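PDB 3TC1: octaprenyl Pyrophosphate Synthase from Helicobacter pylori, which probably catalyses the stepwise addition of isopentenyl diphosphate units to an allylic diphosphate, building the eight-isoprene octaprenyl diphosphate chain. Local coordinates for residues M43-N48 with E290-L295; I69-L74 with D106-K111; S150-Y155 with P228-Y233. All blocks are in the same frame, centred on the assembly; numbering follows the deposited sequence.

Interaction 1 of 3, residues M43-N48 with E290-L295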
loop_
_atom_site.group_PDB
_atom_site.type_symbol
_atom_site.label_atom_id
_atom_site.label_comp_id
_atom_site.label_asym_id
_atom_site.label_seq_id
_atom_site.Cartn_x
_atom_site.Cartn_y
_atom_site.Cartn_z
ATOM N N MET B 43 -8.448 21.995 1.198
ATOM C CA MET B 43 -7.120 22.461 1.577
ATOM C C MET B 43 -6.732 23.772 0.901
ATOM O O MET B 43 -6.180 24.663 1.544
ATOM C CB MET B 43 -6.077 21.389 1.241
ATOM C CG MET B 43 -6.271 20.081 1.994
ATOM S SD MET B 43 -5.332 18.737 1.249
ATOM C CE MET B 43 -3.743 19.009 1.998
ATOM N N LEU B 44 -7.012 23.889 -0.395
ATOM C CA LEU B 44 -6.672 25.103 -1.134
ATOM C C LEU B 44 -7.368 26.329 -0.549
ATOM O O LEU B 44 -6.885 27.450 -0.696
ATOM C CB LEU B 44 -7.062 24.961 -2.607
ATOM C CG LEU B 44 -6.251 23.994 -3.473
ATOM C CD1 LEU B 44 -6.942 23.805 -4.809
ATOM C CD2 LEU B 44 -4.850 24.532 -3.669
ATOM N N ALA B 45 -8.495 26.103 0.119
ATOM C CA ALA B 45 -9.281 27.179 0.717
ATOM C C ALA B 45 -8.566 27.913 1.842
ATOM O O ALA B 45 -9.007 28.987 2.262
ATOM C CB ALA B 45 -10.613 26.630 1.226
ATOM N N LEU B 46 -7.475 27.337 2.339
ATOM C CA LEU B 46 -6.720 27.963 3.417
ATOM C C LEU B 46 -5.676 28.946 2.903
ATOM O O LEU B 46 -5.133 29.738 3.672
ATOM C CB LEU B 46 -6.041 26.900 4.292
ATOM C CG LEU B 46 -6.948 26.221 5.327
ATOM C CD1 LEU B 46 -8.060 25.458 4.620
ATOM C CD2 LEU B 46 -6.125 25.281 6.196
ATOM N N LEU B 47 -5.393 28.891 1.605
ATOM C CA LEU B 47 -4.409 29.782 1.004
ATOM C C LEU B 47 -4.844 31.244 1.073
ATOM O O LEU B 47 -6.036 31.549 1.014
ATOM C CB LEU B 47 -4.165 29.392 -0.455
ATOM C CG LEU B 47 -3.395 28.090 -0.698
ATOM C CD1 LEU B 47 -3.465 27.716 -2.175
ATOM C CD2 LEU B 47 -1.949 28.264 -0.251
ATOM N N ASN B 48 -3.865 32.137 1.216
ATOM C CA ASN B 48 -4.117 33.578 1.273
ATOM C C ASN B 48 -3.860 34.180 -0.097
ATOM O O ASN B 48 -3.163 33.590 -0.926
ATOM C CB ASN B 48 -3.179 34.275 2.266
ATOM C CG ASN B 48 -3.558 34.035 3.706
ATOM O OD1 ASN B 48 -4.730 34.101 4.070
ATOM N ND2 ASN B 48 -2.561 33.776 4.544
ATOM N N GLU B 290 -12.598 32.623 11.804
ATOM C CA GLU B 290 -12.042 32.949 10.497
ATOM C C GLU B 290 -13.166 33.468 9.610
ATOM O O GLU B 290 -14.320 33.528 10.034
ATOM C CB GLU B 290 -11.419 31.703 9.864
ATOM C CG GLU B 290 -10.716 30.784 10.857
ATOM C CD GLU B 290 -9.555 31.450 11.574
ATOM O OE1 GLU B 290 -9.001 30.829 12.504
ATOM O OE2 GLU B 290 -9.191 32.587 11.208
ATOM N N ASN B 291 -12.832 33.845 8.383
ATOM C CA ASN B 291 -13.829 34.349 7.446
ATOM C C ASN B 291 -13.598 33.669 6.109
ATOM O O ASN B 291 -13.416 34.323 5.079
ATOM C CB ASN B 291 -13.697 35.865 7.288
ATOM C CG ASN B 291 -15.009 36.589 7.514
ATOM O OD1 ASN B 291 -15.528 36.625 8.630
ATOM N ND2 ASN B 291 -15.555 37.167 6.450
ATOM N N ASN B 292 -13.609 32.342 6.134
ATOM C CA ASN B 292 -13.374 31.551 4.936
ATOM C C ASN B 292 -14.672 31.204 4.217
ATOM O O ASN B 292 -15.370 30.262 4.594
ATOM C CB ASN B 292 -12.625 30.274 5.318
ATOM C CG ASN B 292 -11.806 29.726 4.182
ATOM O OD1 ASN B 292 -10.634 29.392 4.358
ATOM N ND2 ASN B 292 -12.413 29.626 3.005
ATOM N N LEU B 293 -14.978 31.966 3.172
ATOM C CA LEU B 293 -16.194 31.765 2.393
ATOM C C LEU B 293 -16.227 30.430 1.654
ATOM O O LEU B 293 -17.278 29.800 1.557
ATOM C CB LEU B 293 -16.363 32.908 1.389
ATOM C CG LEU B 293 -16.394 34.318 1.982
ATOM C CD1 LEU B 293 -16.533 35.341 0.865
ATOM C CD2 LEU B 293 -17.547 34.435 2.969
ATOM N N ILE B 294 -15.081 30.006 1.128
ATOM C CA ILE B 294 -15.004 28.743 0.398
ATOM C C ILE B 294 -15.372 27.553 1.287
ATOM O O ILE B 294 -16.196 26.721 0.904
ATOM C CB ILE B 294 -13.590 28.510 -0.193
ATOM C CG1 ILE B 294 -13.267 29.584 -1.235
ATOM C CG2 ILE B 294 -13.522 27.143 -0.850
ATOM C CD1 ILE B 294 -13.090 30.976 -0.665
ATOM N N LEU B 295 -14.764 27.476 2.469
ATOM C CA LEU B 295 -15.042 26.383 3.398
ATOM C C LEU B 295 -16.470 26.401 3.911
ATOM O O LEU B 295 -17.082 25.344 4.112
ATOM C CB LEU B 295 -14.091 26.432 4.593
ATOM C CG LEU B 295 -12.620 26.131 4.312
ATOM C CD1 LEU B 295 -11.886 25.998 5.638
ATOM C CD2 LEU B 295 -12.489 24.847 3.501
#
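The methyl of Ala-45 is the tight point of this contact. Two side chains of the facing segment meet its CB, from directions about a right angle apart. Leu-295 CD2 presses on it at 3.4 Å, closer than usual for two carbons. Ile-294 CG2 meets the same CB at 3.6 Å; this branch lies anti to the backbone N, while CG1 is anti to the carbonyl carbon (chi1 -64°). The backbones come close here too, with 5.9 Å between Ala-45 CA and Ile-294 CA. Beside this point Leu-46 and Leu-295 cross at about a right angle, and they touch more loosely, CD1 to CD1 at 4.0 Å. The contact joins two distant parts of the all-helical prenyl synthase fold. Helix 38-44 leads into a type I turn from Leu-44 to Leu-47, and helix 293-301 is just starting, with Asn-292 at its N-cap position. Leu-46 also packs on Tyr-185, and Leu-295 on Phe-188, both of helix 182-205. Leu-46 also packs on Leu-171 and Met-174 of helix 152-177. The solvent side is Ile-294, whose CG2 touches Ala-45 while the residue as a whole is exposed, although it also touches Met-1.

Interaction 2 of 3, residues I69-L74 with D106-K111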
loop_
_atom_site.group_PDB
_atom_site.type_symbol
_atom_site.label_atom_id
_atom_site.label_comp_id
_atom_site.label_asym_id
_atom_site.label_seq_id
_atom_site.Cartn_x
_atom_site.Cartn_y
_atom_site.Cartn_z
ATOM N N ILE B 69 -2.835 9.641 -2.188
ATOM C CA ILE B 69 -3.157 8.732 -1.096
ATOM C C ILE B 69 -4.614 8.302 -1.269
ATOM O O ILE B 69 -4.948 7.119 -1.156
ATOM C CB ILE B 69 -2.991 9.434 0.275
ATOM C CG1 ILE B 69 -1.501 9.582 0.598
ATOM C CG2 ILE B 69 -3.708 8.652 1.368
ATOM C CD1 ILE B 69 -1.224 10.485 1.782
ATOM N N GLN B 70 -5.480 9.274 -1.536
ATOM C CA GLN B 70 -6.897 8.990 -1.734
ATOM C C GLN B 70 -7.064 7.999 -2.892
ATOM O O GLN B 70 -7.818 7.035 -2.787
ATOM C CB GLN B 70 -7.664 10.288 -2.039
ATOM C CG GLN B 70 -9.148 10.093 -2.356
ATOM C CD GLN B 70 -9.923 9.480 -1.202
ATOM O OE1 GLN B 70 -9.419 9.382 -0.085
ATOM N NE2 GLN B 70 -11.165 9.073 -1.466
ATOM N N THR B 71 -6.366 8.245 -3.996
ATOM C CA THR B 71 -6.446 7.359 -5.158
ATOM C C THR B 71 -5.940 5.955 -4.821
ATOM O O THR B 71 -6.508 4.965 -5.278
ATOM C CB THR B 71 -5.625 7.897 -6.354
ATOM O OG1 THR B 71 -6.173 9.147 -6.788
ATOM C CG2 THR B 71 -5.664 6.903 -7.524
ATOM N N ALA B 72 -4.876 5.867 -4.027
ATOM C CA ALA B 72 -4.333 4.564 -3.651
ATOM C C ALA B 72 -5.352 3.774 -2.837
ATOM O O ALA B 72 -5.547 2.576 -3.060
ATOM C CB ALA B 72 -3.038 4.729 -2.847
ATOM N N SER B 73 -5.998 4.441 -1.889
ATOM C CA SER B 73 -6.986 3.770 -1.054
ATOM C C SER B 73 -8.160 3.270 -1.892
ATOM O O SER B 73 -8.676 2.188 -1.655
ATOM C CB SER B 73 -7.503 4.708 0.040
ATOM O OG SER B 73 -8.198 5.797 -0.523
ATOM N N LEU B 74 -8.581 4.065 -2.870
ATOM C CA LEU B 74 -9.695 3.671 -3.730
ATOM C C LEU B 74 -9.305 2.459 -4.577
ATOM O O LEU B 74 -10.122 1.568 -4.814
ATOM C CB LEU B 74 -10.115 4.834 -4.636
ATOM C CG LEU B 74 -10.689 6.059 -3.912
ATOM C CD1 LEU B 74 -10.976 7.167 -4.917
ATOM C CD2 LEU B 74 -11.948 5.666 -3.159
ATOM N N ASP B 106 0.123 0.586 -4.242
ATOM C CA ASP B 106 1.347 0.644 -3.444
ATOM C C ASP B 106 2.283 1.690 -4.028
ATOM O O ASP B 106 3.000 2.379 -3.300
ATOM C CB ASP B 106 2.046 -0.720 -3.419
ATOM C CG ASP B 106 1.312 -1.728 -2.562
ATOM O OD1 ASP B 106 0.441 -1.305 -1.768
ATOM O OD2 ASP B 106 1.618 -2.934 -2.667
ATOM N N VAL B 107 2.274 1.780 -5.352
ATOM C CA VAL B 107 3.077 2.754 -6.084
ATOM C C VAL B 107 2.601 4.164 -5.726
ATOM O O VAL B 107 3.408 5.056 -5.463
ATOM C CB VAL B 107 2.928 2.551 -7.605
ATOM C CG1 VAL B 107 3.387 3.801 -8.350
ATOM C CG2 VAL B 107 3.747 1.336 -8.052
ATOM N N PHE B 108 1.285 4.367 -5.722
ATOM C CA PHE B 108 0.740 5.674 -5.373
ATOM C C PHE B 108 1.121 6.020 -3.940
ATOM O O PHE B 108 1.584 7.129 -3.673
ATOM C CB PHE B 108 -0.786 5.701 -5.530
ATOM C CG PHE B 108 -1.253 6.239 -6.861
ATOM C CD1 PHE B 108 -1.124 5.481 -8.021
ATOM C CD2 PHE B 108 -1.823 7.506 -6.950
ATOM C CE1 PHE B 108 -1.558 5.976 -9.253
ATOM C CE2 PHE B 108 -2.261 8.014 -8.173
ATOM C CZ PHE B 108 -2.128 7.245 -9.332
ATOM N N TYR B 109 0.937 5.069 -3.027
ATOM C CA TYR B 109 1.275 5.276 -1.619
ATOM C C TYR B 109 2.756 5.591 -1.393
ATOM O O TYR B 109 3.087 6.525 -0.671
ATOM C CB TYR B 109 0.933 4.040 -0.780
ATOM C CG TYR B 109 -0.506 3.930 -0.325
ATOM C CD1 TYR B 109 -1.162 5.015 0.260
ATOM C CD2 TYR B 109 -1.198 2.719 -0.433
ATOM C CE1 TYR B 109 -2.471 4.898 0.730
ATOM C CE2 TYR B 109 -2.506 2.591 0.035
ATOM C CZ TYR B 109 -3.136 3.685 0.613
ATOM O OH TYR B 109 -4.430 3.567 1.066
ATOM N N SER B 110 3.643 4.800 -1.992
ATOM C CA SER B 110 5.079 5.011 -1.800
ATOM C C SER B 110 5.603 6.296 -2.446
ATOM O O SER B 110 6.406 7.009 -1.843
ATOM C CB SER B 110 5.875 3.789 -2.286
ATOM O OG SER B 110 5.521 3.411 -3.602
ATOM N N LYS B 111 5.149 6.601 -3.659
ATOM C CA LYS B 111 5.583 7.827 -4.324
ATOM C C LYS B 111 5.100 9.009 -3.493
ATOM O O LYS B 111 5.825 9.986 -3.308
ATOM C CB LYS B 111 5.012 7.911 -5.746
ATOM C CG LYS B 111 5.328 9.224 -6.488
ATOM C CD LYS B 111 6.835 9.490 -6.620
ATOM C CE LYS B 111 7.103 10.797 -7.364
ATOM N NZ LYS B 111 8.546 11.163 -7.444
#
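The ring of Tyr-109 carries the methyl of Ala-72 over the centre of one face. CB stands 3.4 Å from the ring centroid and only 1° off the normal, so all six ring carbons are nearly equally far from it. This is a close CH-pi contact. Ile-69 O and Ser-73 N approach the same ring obliquely, and Ile-69 CG2 touches CE1 at 4.0 Å. The Phe-108 ring receives Thr-71 CG2 over one face, offset toward the rim, with CE2 the nearest ring atom at 3.6 Å. Thr-71 CG2 can lie there because it is anti to the backbone N; OG1 points elsewhere and is hydrogen-bonded to Glu-67 O.

The two rings belong to an antiparallel helix pair in the prenyl synthase fold, helices 53-80 and 92-116. The local axes approach to 8.1 Å and cross at -156°. Helix 53-80 probably carries the first aspartate-rich motif (HDDVID) at its C-terminal end, as in relatives; the Ser-73 side chain is about 13 Å from the bound magnesium ion. The small Ala-72 is consistent with the close spacing; its CB also meets Phe-108 CB at 3.6 Å. Tyr-109 lies against helix 53-80, its OH 3.3 Å from Ser-73 CA. The Ser-73 hydroxyl is turned back to its own helix. Its OG donates to Gln-70 O over 2.6 Å from above the carbonyl plane, and that oxygen also accepts from Leu-74 N. Helix 92-116 faces the dimer partner as well: Asp-106 OD2 is hydrogen-bonded to His-76 ND1 of the second subunit, and Tyr-109 packs on Asp-106 of that subunit.

Interaction 3 of 3, residues S150-Y155 with P228-Y233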
loop_
_atom_site.group_PDB
_atom_site.type_symbol
_atom_site.label_atom_id
_atom_site.label_comp_id
_atom_site.label_asym_id
_atom_site.label_seq_id
_atom_site.Cartn_x
_atom_site.Cartn_y
_atom_site.Cartn_z
ATOM N N SER B 150 -25.737 -4.164 14.330
ATOM C CA SER B 150 -26.667 -3.235 14.961
ATOM C C SER B 150 -25.954 -2.320 15.960
ATOM O O SER B 150 -26.587 -1.473 16.593
ATOM C CB SER B 150 -27.776 -4.003 15.684
ATOM O OG SER B 150 -27.261 -4.656 16.828
ATOM N N ASP B 151 -24.642 -2.501 16.106
ATOM C CA ASP B 151 -23.858 -1.687 17.037
ATOM C C ASP B 151 -23.422 -0.411 16.329
ATOM O O ASP B 151 -22.495 -0.430 15.516
ATOM C CB ASP B 151 -22.619 -2.454 17.512
ATOM C CG ASP B 151 -21.858 -1.720 18.617
ATOM O OD1 ASP B 151 -21.994 -0.482 18.735
ATOM O OD2 ASP B 151 -21.109 -2.385 19.363
ATOM N N LYS B 152 -24.090 0.697 16.637
ATOM C CA LYS B 152 -23.759 1.968 16.007
ATOM C C LYS B 152 -22.342 2.448 16.306
ATOM O O LYS B 152 -21.752 3.159 15.499
ATOM C CB LYS B 152 -24.759 3.055 16.418
ATOM C CG LYS B 152 -26.090 2.976 15.687
ATOM C CD LYS B 152 -26.947 4.217 15.911
ATOM C CE LYS B 152 -27.412 4.333 17.350
ATOM N NZ LYS B 152 -28.427 5.418 17.511
ATOM N N GLN B 153 -21.796 2.069 17.455
ATOM C CA GLN B 153 -20.448 2.515 17.799
ATOM C C GLN B 153 -19.398 1.972 16.835
ATOM O O GLN B 153 -18.404 2.638 16.554
ATOM C CB GLN B 153 -20.098 2.125 19.238
ATOM C CG GLN B 153 -21.033 2.728 20.282
ATOM C CD GLN B 153 -21.254 4.226 20.094
ATOM O OE1 GLN B 153 -22.395 4.699 20.081
ATOM N NE2 GLN B 153 -20.167 4.977 19.951
ATOM N N LYS B 154 -19.623 0.769 16.317
ATOM C CA LYS B 154 -18.671 0.179 15.377
ATOM C C LYS B 154 -18.722 0.948 14.070
ATOM O O LYS B 154 -17.700 1.162 13.423
ATOM C CB LYS B 154 -19.000 -1.295 15.133
ATOM C CG LYS B 154 -18.918 -2.153 16.386
ATOM C CD LYS B 154 -19.182 -3.617 16.065
ATOM C CE LYS B 154 -19.224 -4.454 17.335
ATOM N NZ LYS B 154 -19.569 -5.873 17.045
ATOM N N TYR B 155 -19.930 1.361 13.691
ATOM C CA TYR B 155 -20.156 2.127 12.474
ATOM C C TYR B 155 -19.415 3.458 12.561
ATOM O O TYR B 155 -18.698 3.845 11.632
ATOM C CB TYR B 155 -21.664 2.380 12.298
ATOM C CG TYR B 155 -22.011 3.377 11.220
ATOM C CD1 TYR B 155 -21.938 3.034 9.873
ATOM C CD2 TYR B 155 -22.400 4.674 11.551
ATOM C CE1 TYR B 155 -22.246 3.962 8.877
ATOM C CE2 TYR B 155 -22.706 5.611 10.567
ATOM C CZ TYR B 155 -22.627 5.250 9.237
ATOM O OH TYR B 155 -22.918 6.178 8.265
ATOM N N PRO B 228 -28.583 4.785 7.961
ATOM C CA PRO B 228 -30.015 4.611 7.695
ATOM C C PRO B 228 -30.533 3.258 8.192
ATOM O O PRO B 228 -31.597 3.176 8.798
ATOM C CB PRO B 228 -30.097 4.728 6.174
ATOM C CG PRO B 228 -28.988 5.683 5.855
ATOM C CD PRO B 228 -27.867 5.194 6.742
ATOM N N TYR B 229 -29.771 2.200 7.929
ATOM C CA TYR B 229 -30.157 0.849 8.334
ATOM C C TYR B 229 -30.101 0.675 9.843
ATOM O O TYR B 229 -30.926 -0.028 10.428
ATOM C CB TYR B 229 -29.250 -0.174 7.637
ATOM C CG TYR B 229 -29.483 -0.225 6.142
ATOM C CD1 TYR B 229 -30.494 -1.024 5.599
ATOM C CD2 TYR B 229 -28.726 0.562 5.273
ATOM C CE1 TYR B 229 -30.745 -1.037 4.226
ATOM C CE2 TYR B 229 -28.973 0.558 3.895
ATOM C CZ TYR B 229 -29.981 -0.244 3.382
ATOM O OH TYR B 229 -30.215 -0.259 2.025
ATOM N N LEU B 230 -29.121 1.317 10.474
ATOM C CA LEU B 230 -28.980 1.250 11.923
ATOM C C LEU B 230 -30.169 1.941 12.598
ATOM O O LEU B 230 -30.783 1.392 13.512
ATOM C CB LEU B 230 -27.670 1.923 12.347
ATOM C CG LEU B 230 -26.426 1.126 11.933
ATOM C CD1 LEU B 230 -25.193 2.014 11.925
ATOM C CD2 LEU B 230 -26.269 -0.054 12.899
ATOM N N LEU B 231 -30.487 3.148 12.143
ATOM C CA LEU B 231 -31.605 3.901 12.711
ATOM C C LEU B 231 -32.932 3.187 12.446
ATOM O O LEU B 231 -33.815 3.161 13.304
ATOM C CB LEU B 231 -31.636 5.320 12.129
ATOM C CG LEU B 231 -30.437 6.213 12.477
ATOM C CD1 LEU B 231 -30.578 7.563 11.797
ATOM C CD2 LEU B 231 -30.353 6.386 13.992
ATOM N N LEU B 232 -33.071 2.608 11.257
ATOM C CA LEU B 232 -34.291 1.877 10.912
ATOM C C LEU B 232 -34.456 0.666 11.823
ATOM O O LEU B 232 -35.521 0.442 12.389
ATOM C CB LEU B 232 -34.248 1.397 9.452
ATOM C CG LEU B 232 -35.464 0.547 9.039
ATOM C CD1 LEU B 232 -36.740 1.393 9.140
ATOM C CD2 LEU B 232 -35.286 0.025 7.621
ATOM N N TYR B 233 -33.386 -0.112 11.958
ATOM C CA TYR B 233 -33.397 -1.316 12.787
ATOM C C TYR B 233 -33.884 -1.055 14.214
ATOM O O TYR B 233 -34.575 -1.884 14.805
ATOM C CB TYR B 233 -31.992 -1.927 12.846
ATOM C CG TYR B 233 -31.941 -3.207 13.642
ATOM C CD1 TYR B 233 -32.414 -4.403 13.104
ATOM C CD2 TYR B 233 -31.458 -3.218 14.950
ATOM C CE1 TYR B 233 -32.409 -5.578 13.847
ATOM C CE2 TYR B 233 -31.450 -4.386 15.702
ATOM C CZ TYR B 233 -31.925 -5.561 15.143
ATOM O OH TYR B 233 -31.905 -6.722 15.872
#
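In the prenyl synthase fold, the start of helix 152-177 meets the short helix 227-233 here, with the Tyr-155 side chain about 9 Å from the bound magnesium ion. Asp-151 is the N-cap of the longer helix. Its OD1 accepts from Gln-153 N at 2.9 Å, a bent capping bond of 132° that meets the carboxylate from above its plane. Leu-230 fills the middle of the contact with both branches. CD1 sits against the root of the Tyr-155 ring, 3.5 Å from CG, with Tyr-155 CB almost as near. CD2 lies against the backbone of Ser-150, 3.8 Å from CA. Lys-152 and Leu-230 lie alongside each other and point opposite ways, CG to CB at 3.8 Å. The lysine chain then bends at chi3 (-67°), and NZ lies near Leu-231 CD2 and forms a salt bridge with Glu-234 OE1. At the outer end, Ser-150 CB touches Tyr-233 CE2 at 3.7 Å. Tyr-155 OH is hydrogen-bonded to Asp-201 OD2 of helix 182-205, in a DDLLD sequence matching the family's second aspartate-rich motif, so Tyr-155 probably helps position it. The cohesion between the two segments is therefore apolar, while the polar ends of Lys-152 and Tyr-155 find their partners beyond them.

In the fold
The three contacts lie apart in one helical chain and do not touch each other. Interaction 1 closes the longest loop, and both others are nested inside it; interaction 2 closes before interaction 3 opens. Interactions 1 and 2 come nearest, about 9 Å between nearest atoms, and helices 38-44 and 53-80 follow each other in sequence. Interactions 2 and 3 lie on opposite sides of the chain's centre, their own centres 30 Å apart. The bound magnesium is about 9 Å from the Tyr-155 side chain and about 13 Å from that of Ser-73. Interactions 2 and 3 both lie near the magnesium, and so probably near the active site, with interaction 3 the nearer by these distances; interaction 2 also borders the second subunit.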